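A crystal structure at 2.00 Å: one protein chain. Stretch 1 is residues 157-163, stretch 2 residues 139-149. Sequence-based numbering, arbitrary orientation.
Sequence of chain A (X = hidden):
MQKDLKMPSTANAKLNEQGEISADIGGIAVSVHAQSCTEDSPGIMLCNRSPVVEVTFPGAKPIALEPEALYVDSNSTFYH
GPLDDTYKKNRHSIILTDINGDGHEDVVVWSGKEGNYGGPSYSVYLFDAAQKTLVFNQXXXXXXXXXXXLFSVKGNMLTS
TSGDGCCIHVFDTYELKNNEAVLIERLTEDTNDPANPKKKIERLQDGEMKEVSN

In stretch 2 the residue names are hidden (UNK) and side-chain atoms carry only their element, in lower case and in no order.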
# COMPACT_ATOMS: atom_id res chain seq x y z
N MET A 157 2.60 12.55 -7.19
CA MET A 157 2.89 12.79 -5.78
C MET A 157 2.20 11.77 -4.87
O MET A 157 1.01 11.48 -5.03
CB MET A 157 2.45 14.21 -5.37
CG MET A 157 3.19 15.32 -6.10
SD MET A 157 4.96 15.29 -5.77
CE MET A 157 5.58 16.33 -7.09
N LEU A 158 2.96 11.25 -3.92
CA LEU A 158 2.48 10.29 -2.95
C LEU A 158 2.59 10.90 -1.55
O LEU A 158 3.65 11.41 -1.17
CB LEU A 158 3.30 9.00 -3.02
CG LEU A 158 2.91 7.96 -4.08
CD1 LEU A 158 2.86 8.53 -5.50
CD2 LEU A 158 3.86 6.78 -4.03
N THR A 159 1.52 10.84 -0.77
CA THR A 159 1.54 11.35 0.59
C THR A 159 1.35 10.24 1.63
O THR A 159 0.62 9.29 1.40
CB THR A 159 0.47 12.44 0.80
OG1 THR A 159 -0.78 11.99 0.29
CG2 THR A 159 0.86 13.72 0.08
N SER A 160 2.03 10.39 2.76
CA SER A 160 2.03 9.41 3.84
C SER A 160 2.20 10.17 5.15
O SER A 160 2.89 11.19 5.19
CB SER A 160 3.18 8.42 3.65
OG SER A 160 3.05 7.27 4.48
N THR A 161 1.56 9.69 6.22
CA THR A 161 1.69 10.33 7.52
C THR A 161 2.33 9.39 8.53
O THR A 161 2.13 8.17 8.49
CB THR A 161 0.35 10.84 8.08
OG1 THR A 161 -0.45 9.73 8.50
CG2 THR A 161 -0.42 11.62 7.05
N SER A 162 3.10 9.97 9.43
CA SER A 162 3.68 9.23 10.53
C SER A 162 3.61 10.10 11.80
O SER A 162 2.91 11.13 11.81
CB SER A 162 5.12 8.84 10.18
OG SER A 162 5.50 7.70 10.93
N GLY A 163 4.29 9.69 12.85
CA GLY A 163 4.28 10.44 14.12
C GLY A 163 4.16 9.53 15.32
O GLY A 163 4.28 8.31 15.20
N UNK A 139 11.23 0.79 -2.73
CA UNK A 139 11.04 2.17 -2.28
C UNK A 139 9.58 2.42 -1.91
O UNK A 139 9.30 3.02 -0.88
c UNK A 139 11.54 3.22 -3.29
o UNK A 139 10.73 3.27 -4.46
N UNK A 140 8.65 1.93 -2.72
CA UNK A 140 7.23 2.14 -2.43
C UNK A 140 6.75 1.35 -1.20
O UNK A 140 6.04 1.87 -0.36
c UNK A 140 5.86 4.20 -4.35
c UNK A 140 6.38 1.83 -3.66
c UNK A 140 5.88 2.39 -6.06
c UNK A 140 6.50 2.89 -4.76
N UNK A 141 7.20 0.11 -1.08
CA UNK A 141 6.83 -0.73 0.06
C UNK A 141 7.33 -0.11 1.34
O UNK A 141 6.65 -0.13 2.38
c UNK A 141 7.42 -2.13 -0.11
o UNK A 141 6.97 -2.74 -1.31
N UNK A 142 8.55 0.41 1.26
CA UNK A 142 9.19 1.05 2.40
C UNK A 142 8.44 2.28 2.92
O UNK A 142 8.54 2.59 4.10
c UNK A 142 10.62 1.46 2.05
o UNK A 142 11.30 -0.76 2.74
o UNK A 142 12.80 0.56 1.83
c UNK A 142 11.64 0.33 2.22
N UNK A 143 7.70 2.98 2.07
CA UNK A 143 6.95 4.15 2.54
C UNK A 143 5.94 3.75 3.60
O UNK A 143 5.64 4.54 4.51
c UNK A 143 7.15 5.48 0.37
c UNK A 143 5.34 6.01 1.98
c UNK A 143 6.19 4.88 1.41
c UNK A 143 6.48 5.92 -0.92
N UNK A 144 5.41 2.52 3.50
CA UNK A 144 4.32 2.07 4.39
C UNK A 144 4.83 1.68 5.77
O UNK A 144 4.04 1.60 6.72
c UNK A 144 3.51 0.89 3.78
c UNK A 144 3.11 1.18 2.33
o UNK A 144 4.26 -0.33 3.83
N UNK A 145 6.14 1.44 5.87
CA UNK A 145 6.77 1.10 7.14
C UNK A 145 6.78 2.31 8.06
O UNK A 145 7.19 3.42 7.67
c UNK A 145 8.19 -0.71 6.12
c UNK A 145 8.21 0.56 6.94
c UNK A 145 8.88 0.29 8.28
N UNK A 146 6.31 2.09 9.29
CA UNK A 146 6.09 3.14 10.29
C UNK A 146 5.07 4.22 9.86
O UNK A 146 4.92 5.25 10.53
c UNK A 146 7.42 3.77 10.73
s UNK A 146 7.58 2.27 13.13
c UNK A 146 8.30 2.84 11.56
c UNK A 146 7.09 3.81 13.90
N UNK A 147 4.35 3.98 8.77
CA UNK A 147 3.31 4.91 8.35
C UNK A 147 2.02 4.58 9.08
O UNK A 147 1.84 3.47 9.58
c UNK A 147 3.09 4.82 6.86
N UNK A 148 1.12 5.56 9.13
CA UNK A 148 -0.19 5.34 9.73
C UNK A 148 -1.13 4.56 8.83
O UNK A 148 -2.24 4.23 9.24
o UNK A 148 0.59 6.65 12.06
c UNK A 148 -0.05 7.32 11.26
n UNK A 148 -0.09 8.65 11.30
c UNK A 148 -0.82 6.67 10.15
N UNK A 149 -0.68 4.27 7.62
CA UNK A 149 -1.43 3.42 6.70
C UNK A 149 -0.93 3.65 5.30
O UNK A 149 -0.02 4.46 5.07
O HOH W 1 2.36 4.71 3.56
O HOH W 2 -0.24 7.25 5.46

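Position 139 lies in a helix that begins earlier in the chain; its side chain is one carbon followed by one oxygen, and it touches nothing on stretch 1. A single hydroxyl on CB identifies Ser-139. At position 140 four carbons fork at the second, which is the leucine pattern. The CA-to-CB bond points sideways, but the end of the side chain comes nearer to stretch 1, where one terminal methyl meets Leu-158. In Leu-140 this atom is CD2, 3.3 Å from CD2 of Leu-158, a tight apolar contact.

Position 141 again carries one carbon and one oxygen, out of reach of the strand, and is Ser-141. Position 142 has two carbons, the second bearing two oxygens; this carboxylate on a short stem is Asp-142, exposed and remote from stretch 1. At position 143 four carbons fork at the first, with one arm two carbons long, so the residue is Ile-143. It points toward the strand: its CD1 lies 4.2 Å from CD2 of Leu-158, and its CG2 packs 3.6 Å from OG of Ser-160.

The side chain at position 144 is one carbon carrying an oxygen and a carbon, and it points away from stretch 1. This is Thr-144, whose OG1 donates a hydrogen bond to O of Ser-141 at 2.8 Å. Position 145 shows three carbons branched at the first, out of reach of the strand, and is Val-145. At position 146 an unbranched chain runs through two carbons, a sulfur and a last carbon, which only methionine provides. The side chain of Met-146 comes no nearer than 4.4 Å, from its CB to OG of Ser-162; its carbonyl matters more, as O accepts a 2.5 Å hydrogen bond from OG of Ser-162.

Position 147 has a single carbon, CB, lying 3.4 Å from OG of Ser-160, and is Ala-147. It closes a type II turn begun at Thr-144, with its N bonded to O of Thr-144 at 3.2 Å. Position 148 has two carbons, the second with one oxygen and one nitrogen: an amide, hence Asn-148. Its ND2 donates to OG1 of Thr-161 at 3.0 Å. Position 149 has no side-chain atoms, and its phi/psi of 161/-180 would jam a CB against the preceding carbonyl oxygen; it is Gly-149.

The contact changes character along its length. Leu-158 packs against Leu-140 and Ile-143, whereas farther along the strand polar groups join it to the loop. The backbone N of Asn-148 donates to O of Thr-161 at 2.9 Å with a nearly straight geometry, so backbone and side chain of Asn-148 both hold Thr-161. Between these regions, water 1 bonds to OG of Ser-160 and donates to O of Gly-149, each at 2.8 Å. Water 2 likewise donates to O of Gly-149 at 2.8 Å and accepts from N of Thr-161 at 3.1 Å, linking the two backbones.

Stretch 2, residues 139-149: SLSDITVMANG
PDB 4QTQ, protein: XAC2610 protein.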